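Local coordinates for pumilio homolog 23 (Arabidopsis thaliana, PDB 5WZJ), which binds RNA sequence-specifically through pumilio repeats, recognises 18S rRNA, and probably regulates translation and the stability of target mRNAs, at residues C75-L80 with K109-H114; L158-S163 with G203-L208. One frame throughout, in Å; residues are numbered along the deposited sequence.

Contact 1 (C75-L80 with K109-H114); sequences CELDQL and KSLATH
Leu77 lies over one face of the His114 imidazole, its CB 3.8 Å from the ring centroid and only 15° off the ring normal, a CH-pi contact. CD1 of Leu77 covers another part of the ring, 3.7 Å from His114 CD2, and the leucine and the imidazole run by one another, pointing opposite ways. One turn on, Leu80 enters beside the helix of the other segment: its CD2 stands 3.4 Å from Leu111 N and 3.8 Å from Leu111 CD2. Ser110 OG, 3.5 Å from the same Leu80 CD2, is anti to its own backbone N (chi1 -173°) and hydrogen-bonds to the carbonyl of Leu72. Behind this shell, Thr113 OG1 donates to Ser110 O over 2.6 Å, a carbonyl that also accepts from Thr113 N, and His114 N bonds to Leu111 O. An alanine in place of His114 would probably leave Leu77 CB and CD1 without the flat surface they rest on and open a gap beside the helix start at Glu76, the N-cap. The contact joins the Pumilio 1 and 2 repeats by apolar and CH-pi packing, with the one buried hydroxyl satisfied by a backbone carbonyl.

Contact 2 (L158-S163 with G203-L208); sequences LCKGVS and GMLTYL
Cys159 and Leu205 meet CB to CB at 3.8 Å where helix 146-160, in the third pumilio repeat, ends against helix 202-213 of the same all-helical repeat superhelix. The backbones come close here: the CA atoms of Cys159 and Leu205 are 5.1 Å apart, and the short side chain of Cys159 is consistent with this close approach. Its CB also lies 3.8 Å from Leu205 CA. With SG anti to the carbonyl carbon (chi1 -69°), the thiol extends between two residues a turn apart on the other helix, 3.8 Å from Met204 CG and a looser 4.4 Å from Leu208 CD2. Met204 begins toward the cysteine, but the bend at chi2 (69°) turns SD away, and its side chain goes on to touch His129 and Cys132 on helix 121-137. Leu156, a turn before Lys160, continues the apolar surface under Leu205 and Leu208; Cys159, Met204, Leu205 and Leu208 are all buried.

On the other flank the packing is looser. The partly exposed Lys160 crosses Leu205 obliquely and offers only methylenes, its CB and CD each 4.1 Å from Leu205 CD2. The chain bends at chi2, and its outer part carries NZ off from helix 202-213; the ammonium makes a weak hydrogen bond to the carbonyl of Leu239. Just beyond, Gly161 ends the helix in a Schellman motif. Its positive phi of 93° would drive a CB into the carbonyl O of Lys160, reason enough for a residue without a side chain here, and the chain then turns off through Val162, away from the second helix. Among the bonds that close this helix end, Gly161 N reaches Leu158 O at 2.8 Å.

Both contacts are buried helix packing on the same side of the chain's centre, and both run through helix ends: contact 1 pairs the start of helix 77-87 with the end of helix 100-112, contact 2 the end of helix 146-160 with helix 202-213. They adjoin, since Leu111 CD1 lies 3.8 Å from Leu158 CD2 and Ala112 CB 3.7 Å from Ser163 CB, so packing passes from one repeat to the next. Contact 1 brings in a partly exposed imidazole and a bonded hydroxyl, whereas contact 2 relies on a thiol, a methionine methylene and leucines, with lysine methylenes at its margin. Contact 1 comes nearer the bound RNA, about 8 Å at the nearest atom against about 12 Å.

Contact 1 (C75-L80 with K109-H114)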
loop_
_atom_site.group_PDB
_atom_site.type_symbol
_atom_site.label_atom_id
_atom_site.label_comp_id
_atom_site.label_asym_id
_atom_site.label_seq_id
_atom_site.Cartn_x
_atom_site.Cartn_y
_atom_site.Cartn_z
ATOM N N CYS A 75 -22.283 -23.819 -2.236
ATOM C CA CYS A 75 -22.519 -25.079 -1.552
ATOM C C CYS A 75 -22.159 -24.944 -0.074
ATOM O O CYS A 75 -21.638 -23.921 0.378
ATOM C CB CYS A 75 -21.715 -26.203 -2.203
ATOM S SG CYS A 75 -19.908 -26.101 -1.871
ATOM N N GLU A 76 -22.435 -25.991 0.691
ATOM C CA GLU A 76 -22.098 -26.007 2.104
ATOM C C GLU A 76 -20.748 -26.682 2.322
ATOM O O GLU A 76 -20.174 -27.289 1.417
ATOM C CB GLU A 76 -23.198 -26.700 2.912
ATOM C CG GLU A 76 -24.344 -25.770 3.277
ATOM C CD GLU A 76 -25.636 -26.516 3.534
ATOM O OE1 GLU A 76 -25.770 -27.661 3.049
ATOM O OE2 GLU A 76 -26.519 -25.958 4.219
ATOM N N LEU A 77 -20.270 -26.592 3.566
ATOM C CA LEU A 77 -18.890 -26.950 3.888
ATOM C C LEU A 77 -18.581 -28.408 3.561
ATOM O O LEU A 77 -17.532 -28.714 2.981
ATOM C CB LEU A 77 -18.621 -26.652 5.363
ATOM C CG LEU A 77 -17.240 -27.010 5.926
ATOM C CD1 LEU A 77 -16.151 -26.198 5.254
ATOM C CD2 LEU A 77 -17.222 -26.785 7.432
ATOM N N ASP A 78 -19.474 -29.329 3.928
ATOM C CA ASP A 78 -19.184 -30.745 3.717
ATOM C C ASP A 78 -18.982 -31.057 2.241
ATOM O O ASP A 78 -18.061 -31.795 1.875
ATOM C CB ASP A 78 -20.305 -31.615 4.287
ATOM C CG ASP A 78 -20.266 -31.704 5.802
ATOM O OD1 ASP A 78 -19.218 -31.366 6.400
ATOM O OD2 ASP A 78 -21.283 -32.125 6.392
ATOM N N GLN A 79 -19.843 -30.509 1.380
ATOM C CA GLN A 79 -19.747 -30.800 -0.047
ATOM C C GLN A 79 -18.518 -30.135 -0.649
ATOM O O GLN A 79 -17.863 -30.706 -1.529
ATOM C CB GLN A 79 -21.025 -30.348 -0.766
ATOM C CG GLN A 79 -22.268 -31.204 -0.460
ATOM C CD GLN A 79 -22.621 -31.246 1.034
ATOM O OE1 GLN A 79 -22.735 -30.211 1.697
ATOM N NE2 GLN A 79 -22.768 -32.453 1.568
ATOM N N LEU A 80 -18.196 -28.928 -0.180
ATOM C CA LEU A 80 -16.976 -28.253 -0.602
ATOM C C LEU A 80 -15.746 -29.092 -0.275
ATOM O O LEU A 80 -14.897 -29.335 -1.142
ATOM C CB LEU A 80 -16.882 -26.884 0.070
ATOM C CG LEU A 80 -15.531 -26.185 -0.106
ATOM C CD1 LEU A 80 -15.269 -25.812 -1.572
ATOM C CD2 LEU A 80 -15.464 -24.967 0.778
ATOM N N LYS A 109 -11.842 -19.377 -1.552
ATOM C CA LYS A 109 -12.714 -18.330 -1.028
ATOM C C LYS A 109 -13.879 -18.925 -0.262
ATOM O O LYS A 109 -14.290 -18.390 0.773
ATOM C CB LYS A 109 -13.256 -17.462 -2.167
ATOM C CG LYS A 109 -12.244 -16.598 -2.872
ATOM C CD LYS A 109 -12.961 -15.762 -3.933
ATOM C CE LYS A 109 -11.995 -14.898 -4.722
ATOM N NZ LYS A 109 -12.718 -14.189 -5.829
ATOM N N SER A 110 -14.442 -20.014 -0.789
ATOM C CA SER A 110 -15.561 -20.691 -0.147
ATOM C C SER A 110 -15.155 -21.294 1.199
ATOM O O SER A 110 -15.903 -21.194 2.178
ATOM C CB SER A 110 -16.100 -21.768 -1.092
ATOM O OG SER A 110 -17.290 -22.377 -0.608
ATOM N N LEU A 111 -13.984 -21.941 1.265
ATOM C CA LEU A 111 -13.452 -22.391 2.553
ATOM C C LEU A 111 -13.304 -21.230 3.518
ATOM O O LEU A 111 -13.626 -21.349 4.706
ATOM C CB LEU A 111 -12.081 -23.044 2.375
ATOM C CG LEU A 111 -11.869 -24.525 2.185
ATOM C CD1 LEU A 111 -10.353 -24.778 2.181
ATOM C CD2 LEU A 111 -12.566 -25.303 3.285
ATOM N N ALA A 112 -12.779 -20.108 3.023
ATOM C CA ALA A 112 -12.542 -18.944 3.863
ATOM C C ALA A 112 -13.821 -18.412 4.501
ATOM O O ALA A 112 -13.751 -17.773 5.556
ATOM C CB ALA A 112 -11.877 -17.842 3.043
ATOM N N THR A 113 -14.993 -18.634 3.880
ATOM C CA THR A 113 -16.230 -18.150 4.493
ATOM C C THR A 113 -16.567 -18.895 5.783
ATOM O O THR A 113 -17.418 -18.422 6.541
ATOM C CB THR A 113 -17.441 -18.254 3.529
ATOM O OG1 THR A 113 -17.733 -19.626 3.253
ATOM C CG2 THR A 113 -17.196 -17.519 2.189
ATOM N N HIS A 114 -15.932 -20.038 6.049
ATOM C CA HIS A 114 -16.206 -20.821 7.251
ATOM C C HIS A 114 -15.181 -20.609 8.364
ATOM O O HIS A 114 -15.314 -21.214 9.436
ATOM C CB HIS A 114 -16.287 -22.303 6.890
ATOM C CG HIS A 114 -17.351 -22.611 5.885
ATOM N ND1 HIS A 114 -18.676 -22.774 6.232
ATOM C CD2 HIS A 114 -17.292 -22.756 4.539
ATOM C CE1 HIS A 114 -19.384 -23.024 5.145
ATOM N NE2 HIS A 114 -18.569 -23.017 4.104
#

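Contact 2 (L158-S163 with G203-L208)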
loop_
_atom_site.group_PDB
_atom_site.type_symbol
_atom_site.label_atom_id
_atom_site.label_comp_id
_atom_site.label_asym_id
_atom_site.label_seq_id
_atom_site.Cartn_x
_atom_site.Cartn_y
_atom_site.Cartn_z
ATOM N N LEU A 158 -5.068 -18.050 3.226
ATOM C CA LEU A 158 -6.045 -18.856 3.948
ATOM C C LEU A 158 -5.399 -19.613 5.110
ATOM O O LEU A 158 -5.979 -19.697 6.200
ATOM C CB LEU A 158 -6.724 -19.826 2.984
ATOM C CG LEU A 158 -7.826 -20.707 3.566
ATOM C CD1 LEU A 158 -8.815 -19.849 4.323
ATOM C CD2 LEU A 158 -8.529 -21.501 2.460
ATOM N N CYS A 159 -4.203 -20.183 4.897
ATOM C CA CYS A 159 -3.519 -20.894 5.979
ATOM C C CYS A 159 -3.171 -19.962 7.134
ATOM O O CYS A 159 -3.136 -20.390 8.294
ATOM C CB CYS A 159 -2.244 -21.573 5.461
ATOM S SG CYS A 159 -2.516 -22.967 4.332
ATOM N N LYS A 160 -2.876 -18.701 6.836
ATOM C CA LYS A 160 -2.655 -17.713 7.880
ATOM C C LYS A 160 -3.960 -17.362 8.577
ATOM O O LYS A 160 -3.940 -16.837 9.693
ATOM C CB LYS A 160 -2.010 -16.470 7.261
ATOM C CG LYS A 160 -1.752 -15.294 8.199
ATOM C CD LYS A 160 -0.793 -15.646 9.325
ATOM C CE LYS A 160 -0.488 -14.398 10.169
ATOM N NZ LYS A 160 0.570 -14.670 11.181
ATOM N N GLY A 161 -5.087 -17.661 7.946
ATOM C CA GLY A 161 -6.381 -17.312 8.474
ATOM C C GLY A 161 -6.941 -16.000 7.987
ATOM O O GLY A 161 -7.864 -15.473 8.615
ATOM N N VAL A 162 -6.425 -15.442 6.901
ATOM C CA VAL A 162 -6.972 -14.200 6.372
ATOM C C VAL A 162 -7.830 -14.530 5.160
ATOM O O VAL A 162 -7.424 -15.299 4.274
ATOM C CB VAL A 162 -5.877 -13.165 6.051
ATOM C CG1 VAL A 162 -4.503 -13.743 6.262
ATOM C CG2 VAL A 162 -6.046 -12.576 4.644
ATOM N N SER A 163 -9.049 -14.004 5.166
ATOM C CA SER A 163 -10.002 -14.154 4.077
ATOM C C SER A 163 -10.143 -12.880 3.262
ATOM O O SER A 163 -10.258 -12.943 2.034
ATOM C CB SER A 163 -11.374 -14.565 4.630
ATOM O OG SER A 163 -11.781 -13.713 5.694
ATOM N N GLY A 203 0.482 -24.517 11.693
ATOM C CA GLY A 203 1.269 -25.652 11.243
ATOM C C GLY A 203 1.142 -25.907 9.749
ATOM O O GLY A 203 2.093 -26.362 9.109
ATOM N N MET A 204 -0.035 -25.638 9.177
ATOM C CA MET A 204 -0.213 -25.843 7.742
ATOM C C MET A 204 0.536 -24.781 6.941
ATOM O O MET A 204 1.161 -25.093 5.922
ATOM C CB MET A 204 -1.699 -25.842 7.393
ATOM C CG MET A 204 -2.006 -26.380 5.996
ATOM S SD MET A 204 -1.710 -28.163 5.865
ATOM C CE MET A 204 -2.650 -28.754 7.278
ATOM N N LEU A 205 0.474 -23.519 7.380
ATOM C CA LEU A 205 1.245 -22.466 6.720
ATOM C C LEU A 205 2.732 -22.806 6.716
ATOM O O LEU A 205 3.397 -22.740 5.672
ATOM C CB LEU A 205 0.998 -21.123 7.407
ATOM C CG LEU A 205 1.756 -19.911 6.846
ATOM C CD1 LEU A 205 1.374 -19.661 5.385
ATOM C CD2 LEU A 205 1.488 -18.663 7.670
ATOM N N THR A 206 3.260 -23.211 7.876
ATOM C CA THR A 206 4.677 -23.570 7.979
ATOM C C THR A 206 5.012 -24.733 7.057
ATOM O O THR A 206 6.010 -24.698 6.329
ATOM C CB THR A 206 5.019 -23.906 9.438
ATOM O OG1 THR A 206 4.808 -22.738 10.248
ATOM C CG2 THR A 206 6.477 -24.370 9.573
ATOM N N TYR A 207 4.165 -25.765 7.060
ATOM C CA TYR A 207 4.395 -26.940 6.230
ATOM C C TYR A 207 4.377 -26.582 4.750
ATOM O O TYR A 207 5.253 -27.009 3.989
ATOM C CB TYR A 207 3.330 -27.995 6.546
ATOM C CG TYR A 207 3.182 -29.112 5.532
ATOM C CD1 TYR A 207 4.149 -30.107 5.420
ATOM C CD2 TYR A 207 2.046 -29.202 4.717
ATOM C CE1 TYR A 207 4.009 -31.150 4.498
ATOM C CE2 TYR A 207 1.894 -30.239 3.783
ATOM C CZ TYR A 207 2.884 -31.213 3.689
ATOM O OH TYR A 207 2.755 -32.257 2.797
ATOM N N LEU A 208 3.372 -25.808 4.318
ATOM C CA LEU A 208 3.288 -25.424 2.912
ATOM C C LEU A 208 4.506 -24.604 2.502
ATOM O O LEU A 208 5.174 -24.913 1.508
ATOM C CB LEU A 208 1.993 -24.638 2.655
ATOM C CG LEU A 208 1.904 -23.949 1.291
ATOM C CD1 LEU A 208 1.983 -24.983 0.138
ATOM C CD2 LEU A 208 0.607 -23.126 1.214
#